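Local coordinates for protein trilobed Protease (Pyrococcus furiosus, PDB 2GOP) that probably hydrolyses peptides, the part modelled here being its seven-bladed beta-propeller domain, whose open Velcro topology leaves the ring unsealed by terminal strands, at residues 233-238 with 243-248; 256-261 with 277-282; 296-301 with 313-318. All blocks are in the same frame, centred on the assembly; numbering follows the deposited sequence. Where two conformers were deposited one is given.

Interaction 1 (233-238 with 243-248); sequences GKPEKK and HNKLYI
His243 leads into strand 245-249, the third of four antiparallel strands in the fifth propeller blade, and its carbonyl O meets the aliphatic CG of Lys234, 3.7 Å away, where the loop after strand 229-233 leaves the sheet. Next, Asn244 gives its side-chain carbonyl to the same lysine. The Lys234 chain runs extended and bends only at its last torsion (chi4 59°), which turns NZ onto Asn244 OD1 at 2.6 Å. The ammonium lies above the amide's carbonyl plane, 54° out of it. Lys245 pairs with Gly233 through two backbone bonds, Lys245 N to Gly233 O at 2.7 Å and Gly233 N to Lys245 O at 3.1 Å. A glycine suits this last paired position, since its phi of 157° is hard to reach with a CB present. Lys245 CG touches Pro235 CD at 4.1 Å, while its NZ goes on to Leu258 O in the next loop. Tyr247 reaches back at about a right angle to Pro235. Its OH packs 3.1 Å from Pro235 CD and 3.0 Å from Pro235 N; the imide nitrogen carries no hydrogen, so no bond forms. Gly233 O lies at the edge of the Tyr247 ring, in its plane, 3.6 Å from Tyr247 CE1.

Interaction 2 (256-261 with 277-282); sequences GILDEV and FTLFEE
Leu258 meets Phe277 with both methyls, and this is the dense part of the contact. Its CD1 comes to 3.8 Å from Phe277 CE2, and its CD2 to 3.9 Å from Phe277 CZ, the two side chains advancing from opposite directions. The same CD1 makes an off-centre CH-pi contact, 4.3 Å from the centroid of the Phe277 ring and 29° off its normal. With Phe277 CG between the backbone N and carbonyl carbon (chi1 64°), the CE2 and CZ side of the ring is brought to these methyls. Leu279 CD1 lies in the plane of the ring at its edge. That methyl also touches Leu258 CD1, at 4.1 Å, and so fills the corner between leucine and phenylalanine. Apolar residues suit this buried seam of the beta-propeller, where the loop leaving the fifth blade lies against the second strand of the sixth, and leucine's forked end lets two methyls reach the ring at once; Leu246 and Val265 add further apolar cover. Toward solvent the packing thins. Val261 closes a type I turn begun at Leu258, its N bonded to Leu258 O at 3.2 Å, and Glu260 within that turn is exposed. Partly exposed itself, Val261 makes a single touch, CG1 to Leu279 CD2 at 4.1 Å.

Interaction 3 (296-301 with 313-318); sequences PIAKGR and VVYLKE
Ile297 and Ala298 pack on Val313 and Tyr315 where the loop from the sixth propeller blade crosses to the seventh and lies over its second strand, 313-318. In a beta-propeller, adjoining blades meet face against face through apolar side chains; the contact between these segments is apolar packing of this kind, although one partner is a tyrosine with a bonded hydroxyl. Among the aliphatic groups, Ile297 extends its CD1 to 4.3 Å from Val313 CG2, the longer arm of the isoleucine spanning the distance to a compact beta-branched partner. Aliphatic-to-aromatic contacts form the rest. The other branch of Ile297, CG2, comes to 4.2 Å from Tyr315 CE2, so its two branches serve neighbouring partners on one side of the strand. Small enough to fit close beside the phenol end, Ala298 sets its CB 3.7 Å from both Tyr315 CZ and Tyr315 OH. The ring is carried toward these two residues with Tyr315 CG between its backbone N and carbonyl carbon (chi1 50°), and Val313 CG1 lies at its edge, in plane.

The backbone contribution is indirect: Ile297 and Ala298 both pair with Leu287 in a classic beta bulge, which helps explain how two consecutive residues can both turn their side chains toward strand 313-318. The polar partners come from outside the two segments. Lys317 NZ makes a salt bridge to Glu333 OE1 and probably helps to fix that carboxylate, whose other oxygen, OE2, is hydrogen-bonded to Tyr315 OH and so satisfies the buried hydroxyl.

The three contacts follow one another along the chain; none encloses or crosses another. Interaction 1 closes the connection between the second and third strands of the fifth blade, and so stays within one sheet. Interaction 2 then spans the passage into the sixth blade together with its first strand, 264-271. Interaction 3 does the same one blade further on, around strand 303-309, joining sixth to seventh. Interactions 1 and 2 touch directly, for example through Leu246 O and Ile257 N at 3.1 Å, a probable hydrogen bond. Interactions 2 and 3, with centres about 15 Å apart, do not touch, but repeat the same blade-to-blade packing around the propeller.

Interaction 1 (233-238 with 243-248)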
loop_
_atom_site.group_PDB
_atom_site.type_symbol
_atom_site.label_atom_id
_atom_site.label_comp_id
_atom_site.label_asym_id
_atom_site.label_seq_id
_atom_site.Cartn_x
_atom_site.Cartn_y
_atom_site.Cartn_z
ATOM N N GLY A 233 6.388 -9.456 -5.743
ATOM C CA GLY A 233 6.730 -9.252 -4.333
ATOM C C GLY A 233 8.209 -9.129 -4.073
ATOM O O GLY A 233 8.958 -8.724 -4.940
ATOM N N LYS A 234 8.632 -9.479 -2.867
ATOM C CA LYS A 234 10.010 -9.244 -2.465
ATOM C C LYS A 234 10.768 -10.554 -2.239
ATOM O O LYS A 234 10.175 -11.562 -1.831
ATOM C CB LYS A 234 10.047 -8.327 -1.242
ATOM C CG LYS A 234 9.554 -6.920 -1.582
ATOM C CD LYS A 234 9.536 -5.984 -0.391
ATOM C CE LYS A 234 9.063 -4.586 -0.790
ATOM N NZ LYS A 234 7.688 -4.599 -1.379
ATOM N N PRO A 235 12.080 -10.549 -2.552
ATOM C CA PRO A 235 12.929 -11.742 -2.495
ATOM C C PRO A 235 12.820 -12.557 -1.213
ATOM O O PRO A 235 12.707 -11.994 -0.121
ATOM C CB PRO A 235 14.349 -11.184 -2.629
ATOM C CG PRO A 235 14.212 -9.829 -3.209
ATOM C CD PRO A 235 12.805 -9.367 -3.056
ATOM N N GLU A 236 12.843 -13.879 -1.370
ATOM C CA GLU A 236 13.055 -14.810 -0.267
ATOM C C GLU A 236 14.404 -14.488 0.367
ATOM O O GLU A 236 15.321 -14.055 -0.323
ATOM C CB GLU A 236 13.054 -16.249 -0.804
ATOM C CG GLU A 236 13.343 -17.351 0.224
ATOM C CD GLU A 236 13.949 -18.604 -0.399
ATOM O OE1 GLU A 236 13.572 -19.719 0.022
ATOM O OE2 GLU A 236 14.805 -18.481 -1.304
ATOM N N LYS A 237 14.505 -14.711 1.675
ATOM C CA LYS A 237 15.708 -14.432 2.481
ATOM C C LYS A 237 15.738 -12.969 2.921
ATOM O O LYS A 237 14.913 -12.164 2.487
ATOM C CB LYS A 237 17.031 -14.857 1.789
ATOM C CG LYS A 237 17.738 -13.787 0.928
ATOM C CD LYS A 237 19.231 -14.054 0.755
ATOM C CE LYS A 237 20.046 -13.692 1.998
ATOM N NZ LYS A 237 20.238 -14.847 2.920
ATOM N N LYS A 238 16.700 -12.649 3.786
ATOM C CA LYS A 238 16.812 -11.326 4.410
ATOM C C LYS A 238 16.683 -10.185 3.395
ATOM O O LYS A 238 15.936 -9.228 3.620
ATOM C CB LYS A 238 18.153 -11.196 5.142
ATOM C CG LYS A 238 18.395 -12.212 6.262
ATOM C CD LYS A 238 18.471 -11.555 7.635
ATOM C CE LYS A 238 18.898 -12.560 8.698
ATOM N NZ LYS A 238 19.266 -11.917 9.991
ATOM N N HIS A 243 11.981 -2.310 -3.437
ATOM C CA HIS A 243 11.075 -2.515 -4.559
ATOM C C HIS A 243 10.507 -3.925 -4.628
ATOM O O HIS A 243 11.179 -4.903 -4.285
ATOM C CB HIS A 243 11.831 -2.274 -5.856
ATOM C CG HIS A 243 12.378 -0.893 -5.987
ATOM N ND1 HIS A 243 11.613 0.235 -5.777
ATOM C CD2 HIS A 243 13.610 -0.454 -6.337
ATOM C CE1 HIS A 243 12.354 1.307 -5.982
ATOM N NE2 HIS A 243 13.569 0.917 -6.325
ATOM N N ASN A 244 9.277 -4.028 -5.119
ATOM C CA ASN A 244 8.748 -5.318 -5.510
ATOM C C ASN A 244 9.431 -5.768 -6.793
ATOM O O ASN A 244 9.941 -4.946 -7.564
ATOM C CB ASN A 244 7.239 -5.276 -5.686
ATOM C CG ASN A 244 6.519 -5.035 -4.381
ATOM O OD1 ASN A 244 6.701 -5.781 -3.417
ATOM N ND2 ASN A 244 5.713 -3.980 -4.334
ATOM N N LYS A 245 9.437 -7.085 -6.984
ATOM C CA LYS A 245 10.113 -7.754 -8.077
ATOM C C LYS A 245 9.134 -8.686 -8.770
ATOM O O LYS A 245 8.017 -8.907 -8.288
ATOM C CB LYS A 245 11.272 -8.589 -7.523
ATOM C CG LYS A 245 12.386 -7.781 -6.859
ATOM C CD LYS A 245 13.295 -7.154 -7.892
ATOM C CE LYS A 245 14.417 -6.418 -7.239
ATOM N NZ LYS A 245 15.107 -5.556 -8.207
ATOM N N LEU A 246 9.570 -9.249 -9.892
ATOM C CA LEU A 246 8.763 -10.192 -10.647
ATOM C C LEU A 246 9.428 -11.558 -10.654
ATOM O O LEU A 246 10.651 -11.686 -10.798
ATOM C CB LEU A 246 8.523 -9.701 -12.080
ATOM C CG LEU A 246 7.672 -8.434 -12.220
ATOM C CD1 LEU A 246 7.702 -7.919 -13.659
ATOM C CD2 LEU A 246 6.222 -8.673 -11.746
ATOM N N TYR A 247 8.607 -12.582 -10.488
ATOM C CA TYR A 247 9.085 -13.956 -10.473
ATOM C C TYR A 247 8.150 -14.824 -11.294
ATOM O O TYR A 247 6.939 -14.549 -11.395
ATOM C CB TYR A 247 9.155 -14.505 -9.042
ATOM C CG TYR A 247 9.914 -13.632 -8.080
ATOM C CD1 TYR A 247 9.281 -12.586 -7.420
ATOM C CD2 TYR A 247 11.269 -13.838 -7.844
ATOM C CE1 TYR A 247 9.975 -11.768 -6.549
ATOM C CE2 TYR A 247 11.980 -13.029 -6.972
ATOM C CZ TYR A 247 11.329 -11.995 -6.323
ATOM O OH TYR A 247 12.025 -11.175 -5.461
ATOM N N ILE A 248 8.719 -15.872 -11.879
ATOM C CA ILE A 248 7.955 -16.828 -12.656
ATOM C C ILE A 248 8.061 -18.196 -12.018
ATOM O O ILE A 248 9.172 -18.671 -11.787
ATOM C CB ILE A 248 8.490 -16.944 -14.090
ATOM C CG1 ILE A 248 8.356 -15.618 -14.831
ATOM C CG2 ILE A 248 7.742 -18.061 -14.833
ATOM C CD1 ILE A 248 8.932 -15.674 -16.237
#

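Interaction 2 (256-261 with 277-282)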
loop_
_atom_site.group_PDB
_atom_site.type_symbol
_atom_site.label_atom_id
_atom_site.label_comp_id
_atom_site.label_asym_id
_atom_site.label_seq_id
_atom_site.Cartn_x
_atom_site.Cartn_y
_atom_site.Cartn_z
ATOM N N GLY A 256 13.467 -15.327 -10.339
ATOM C CA GLY A 256 13.382 -13.873 -10.540
ATOM C C GLY A 256 13.814 -13.485 -11.957
ATOM O O GLY A 256 14.718 -14.121 -12.560
ATOM N N ILE A 257 13.197 -12.431 -12.480
ATOM C CA ILE A 257 13.553 -11.902 -13.788
ATOM C C ILE A 257 14.040 -10.442 -13.737
ATOM O O ILE A 257 14.507 -9.938 -14.730
ATOM C CB ILE A 257 12.398 -12.035 -14.802
ATOM C CG1 ILE A 257 11.155 -11.237 -14.351
ATOM C CG2 ILE A 257 12.065 -13.509 -15.028
ATOM C CD1 ILE A 257 10.138 -10.975 -15.467
ATOM N N LEU A 258 13.943 -9.788 -12.587
ATOM C CA LEU A 258 14.478 -8.429 -12.424
ATOM C C LEU A 258 15.361 -8.297 -11.181
ATOM O O LEU A 258 15.464 -7.225 -10.625
ATOM C CB LEU A 258 13.313 -7.432 -12.336
ATOM C CG LEU A 258 12.453 -7.269 -13.599
ATOM C CD1 LEU A 258 11.166 -6.489 -13.319
ATOM C CD2 LEU A 258 13.245 -6.618 -14.696
ATOM N N ASP A 259 15.991 -9.374 -10.732
ATOM C CA ASP A 259 16.790 -9.291 -9.499
ATOM C C ASP A 259 17.983 -8.331 -9.615
ATOM O O ASP A 259 18.390 -7.734 -8.622
ATOM C CB ASP A 259 17.322 -10.654 -9.074
ATOM C CG ASP A 259 16.244 -11.628 -8.731
ATOM O OD1 ASP A 259 15.069 -11.214 -8.583
ATOM O OD2 ASP A 259 16.599 -12.835 -8.623
ATOM N N GLU A 260 18.525 -8.169 -10.819
ATOM C CA GLU A 260 19.709 -7.333 -11.021
ATOM C C GLU A 260 19.346 -5.897 -11.460
ATOM O O GLU A 260 20.239 -5.099 -11.754
ATOM C CB GLU A 260 20.688 -8.009 -12.003
ATOM C CG GLU A 260 21.305 -9.329 -11.507
ATOM C CD GLU A 260 20.306 -10.485 -11.416
ATOM O OE1 GLU A 260 19.500 -10.664 -12.348
ATOM O OE2 GLU A 260 20.334 -11.222 -10.412
ATOM N N VAL A 261 18.048 -5.565 -11.464
ATOM C CA VAL A 261 17.572 -4.240 -11.868
ATOM C C VAL A 261 16.986 -3.527 -10.652
ATOM O O VAL A 261 16.005 -3.978 -10.088
ATOM C CB VAL A 261 16.501 -4.344 -12.966
ATOM C CG1 VAL A 261 15.883 -2.996 -13.249
ATOM C CG2 VAL A 261 17.104 -4.964 -14.253
ATOM N N PHE A 277 5.714 -5.550 -18.540
ATOM C CA PHE A 277 5.751 -4.863 -17.265
ATOM C C PHE A 277 6.233 -3.431 -17.377
ATOM O O PHE A 277 6.930 -3.061 -18.314
ATOM C CB PHE A 277 6.655 -5.627 -16.290
ATOM C CG PHE A 277 8.085 -5.664 -16.717
ATOM C CD1 PHE A 277 8.522 -6.604 -17.646
ATOM C CD2 PHE A 277 8.998 -4.751 -16.211
ATOM C CE1 PHE A 277 9.840 -6.629 -18.052
ATOM C CE2 PHE A 277 10.322 -4.778 -16.631
ATOM C CZ PHE A 277 10.732 -5.720 -17.554
ATOM N N THR A 278 5.843 -2.646 -16.379
ATOM C CA THR A 278 6.259 -1.256 -16.281
ATOM C C THR A 278 7.302 -1.107 -15.188
ATOM O O THR A 278 7.257 -1.788 -14.158
ATOM C CB THR A 278 5.080 -0.298 -15.999
ATOM O OG1 THR A 278 4.424 -0.678 -14.786
ATOM C CG2 THR A 278 4.071 -0.318 -17.154
ATOM N N LEU A 279 8.267 -0.224 -15.448
ATOM C CA LEU A 279 9.316 0.137 -14.496
ATOM C C LEU A 279 9.247 1.629 -14.216
ATOM O O LEU A 279 8.965 2.412 -15.123
ATOM C CB LEU A 279 10.696 -0.190 -15.069
ATOM C CG LEU A 279 11.570 -1.251 -14.406
ATOM C CD1 LEU A 279 10.812 -2.474 -13.935
ATOM C CD2 LEU A 279 12.674 -1.622 -15.393
ATOM N N PHE A 280 9.490 2.002 -12.958
ATOM C CA PHE A 280 9.633 3.396 -12.541
ATOM C C PHE A 280 11.124 3.758 -12.605
ATOM O O PHE A 280 11.927 3.219 -11.838
ATOM C CB PHE A 280 9.119 3.599 -11.117
ATOM C CG PHE A 280 7.616 3.573 -10.995
ATOM C CD1 PHE A 280 6.904 2.407 -11.236
ATOM C CD2 PHE A 280 6.922 4.707 -10.613
ATOM C CE1 PHE A 280 5.526 2.380 -11.114
ATOM C CE2 PHE A 280 5.543 4.691 -10.487
ATOM C CZ PHE A 280 4.842 3.523 -10.738
ATOM N N GLU A 281 11.471 4.669 -13.518
ATOM C CA GLU A 281 12.853 5.022 -13.825
ATOM C C GLU A 281 12.991 6.528 -13.985
ATOM O O GLU A 281 12.500 7.084 -14.969
ATOM C CB GLU A 281 13.269 4.413 -15.165
ATOM C CG GLU A 281 13.317 2.924 -15.221
ATOM C CD GLU A 281 13.660 2.429 -16.613
ATOM O OE1 GLU A 281 12.876 2.679 -17.558
ATOM O OE2 GLU A 281 14.709 1.779 -16.760
ATOM N N GLU A 282 13.638 7.188 -13.030
ATOM C CA GLU A 282 14.072 8.580 -13.205
ATOM C C GLU A 282 12.953 9.547 -13.617
ATOM O O GLU A 282 13.129 10.382 -14.513
ATOM C CB GLU A 282 15.203 8.631 -14.234
ATOM C CG GLU A 282 16.446 7.844 -13.828
ATOM C CD GLU A 282 17.415 8.676 -13.009
ATOM O OE1 GLU A 282 17.038 9.122 -11.900
ATOM O OE2 GLU A 282 18.560 8.885 -13.478
#

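Interaction 3 (296-301 with 313-318)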
loop_
_atom_site.group_PDB
_atom_site.type_symbol
_atom_site.label_atom_id
_atom_site.label_comp_id
_atom_site.label_asym_id
_atom_site.label_seq_id
_atom_site.Cartn_x
_atom_site.Cartn_y
_atom_site.Cartn_z
ATOM N N PRO A 296 12.572 -2.616 -24.655
ATOM C CA PRO A 296 11.567 -1.571 -24.498
ATOM C C PRO A 296 10.392 -1.713 -25.454
ATOM O O PRO A 296 10.580 -2.107 -26.605
ATOM C CB PRO A 296 12.343 -0.290 -24.829
ATOM C CG PRO A 296 13.405 -0.738 -25.767
ATOM C CD PRO A 296 13.811 -2.090 -25.264
ATOM N N ILE A 297 9.192 -1.409 -24.962
ATOM C CA ILE A 297 8.014 -1.239 -25.807
ATOM C C ILE A 297 7.708 0.254 -25.985
ATOM O O ILE A 297 7.576 0.751 -27.102
ATOM C CB ILE A 297 6.791 -1.949 -25.203
ATOM C CG1 ILE A 297 6.932 -3.474 -25.364
ATOM C CG2 ILE A 297 5.505 -1.448 -25.868
ATOM C CD1 ILE A 297 5.839 -4.286 -24.667
ATOM N N ALA A 298 7.592 0.956 -24.866
ATOM C CA ALA A 298 7.302 2.382 -24.854
ATOM C C ALA A 298 8.175 3.011 -23.777
ATOM O O ALA A 298 7.818 3.021 -22.602
ATOM C CB ALA A 298 5.802 2.622 -24.574
ATOM N N LYS A 299 9.344 3.499 -24.192
ATOM C CA LYS A 299 10.322 4.086 -23.289
ATOM C C LYS A 299 10.549 5.544 -23.689
ATOM O O LYS A 299 10.788 5.836 -24.854
ATOM C CB LYS A 299 11.637 3.296 -23.350
ATOM C CG LYS A 299 12.707 3.776 -22.384
ATOM C CD LYS A 299 13.941 2.898 -22.412
ATOM C CE LYS A 299 14.989 3.396 -21.421
ATOM N NZ LYS A 299 15.981 2.342 -21.054
ATOM N N GLY A 300 10.455 6.455 -22.723
ATOM C CA GLY A 300 10.694 7.882 -22.981
ATOM C C GLY A 300 10.381 8.738 -21.773
ATOM O O GLY A 300 10.220 8.220 -20.677
ATOM N N ARG A 301 10.301 10.053 -21.967
ATOM C CA ARG A 301 9.929 10.962 -20.879
ATOM C C ARG A 301 8.405 11.040 -20.801
ATOM O O ARG A 301 7.776 11.964 -21.304
ATOM C CB ARG A 301 10.597 12.336 -21.035
ATOM C CG ARG A 301 12.112 12.264 -20.805
ATOM C CD ARG A 301 12.744 13.627 -20.559
ATOM N NE ARG A 301 14.187 13.536 -20.300
ATOM C CZ ARG A 301 14.738 13.139 -19.149
ATOM N NH1 ARG A 301 13.983 12.784 -18.115
ATOM N NH2 ARG A 301 16.064 13.101 -19.028
ATOM N N VAL A 313 -0.384 -4.948 -28.174
ATOM C CA VAL A 313 -0.222 -4.280 -26.879
ATOM C C VAL A 313 -0.978 -2.960 -26.902
ATOM O O VAL A 313 -0.932 -2.251 -27.895
ATOM C CB VAL A 313 1.255 -4.000 -26.522
ATOM C CG1 VAL A 313 1.336 -3.312 -25.146
ATOM C CG2 VAL A 313 2.066 -5.288 -26.537
ATOM N N VAL A 314 -1.676 -2.656 -25.807
ATOM C CA VAL A 314 -2.414 -1.398 -25.662
ATOM C C VAL A 314 -2.039 -0.755 -24.339
ATOM O O VAL A 314 -1.846 -1.442 -23.336
ATOM C CB VAL A 314 -3.958 -1.606 -25.716
ATOM C CG1 VAL A 314 -4.497 -2.174 -24.399
ATOM C CG2 VAL A 314 -4.666 -0.299 -26.052
ATOM N N TYR A 315 -1.927 0.561 -24.330
ATOM C CA TYR A 315 -1.590 1.253 -23.096
ATOM C C TYR A 315 -2.072 2.685 -23.114
ATOM O O TYR A 315 -2.305 3.268 -24.188
ATOM C CB TYR A 315 -0.077 1.193 -22.836
ATOM C CG TYR A 315 0.798 1.605 -24.017
ATOM C CD1 TYR A 315 1.109 2.941 -24.262
ATOM C CD2 TYR A 315 1.334 0.648 -24.866
ATOM C CE1 TYR A 315 1.926 3.307 -25.333
ATOM C CE2 TYR A 315 2.154 1.001 -25.934
ATOM C CZ TYR A 315 2.438 2.326 -26.165
ATOM O OH TYR A 315 3.236 2.647 -27.235
ATOM N N LEU A 316 -2.261 3.217 -21.909
ATOM C CA LEU A 316 -2.430 4.646 -21.704
ATOM C C LEU A 316 -1.058 5.288 -21.449
ATOM O O LEU A 316 -0.285 4.804 -20.609
ATOM C CB LEU A 316 -3.374 4.911 -20.523
ATOM C CG LEU A 316 -4.845 4.526 -20.705
ATOM C CD1 LEU A 316 -5.634 4.778 -19.413
ATOM C CD2 LEU A 316 -5.470 5.309 -21.865
ATOM N N LYS A 317 -0.771 6.373 -22.163
ATOM C CA LYS A 317 0.472 7.122 -22.005
ATOM C C LYS A 317 0.211 8.606 -21.720
ATOM O O LYS A 317 -0.441 9.291 -22.511
ATOM C CB LYS A 317 1.332 6.999 -23.268
ATOM C CG LYS A 317 2.583 7.873 -23.252
ATOM C CD LYS A 317 3.566 7.501 -24.349
ATOM C CE LYS A 317 3.019 7.764 -25.726
ATOM N NZ LYS A 317 4.104 7.804 -26.764
ATOM N N GLU A 318 0.757 9.088 -20.604
ATOM C CA GLU A 318 0.655 10.479 -20.199
ATOM C C GLU A 318 2.021 11.162 -20.269
ATOM O O GLU A 318 3.052 10.525 -20.069
ATOM C CB GLU A 318 0.110 10.554 -18.777
ATOM C CG GLU A 318 -0.231 11.949 -18.310
ATOM C CD GLU A 318 -1.339 11.948 -17.299
ATOM O OE1 GLU A 318 -2.476 11.602 -17.680
ATOM O OE2 GLU A 318 -1.077 12.297 -16.128
#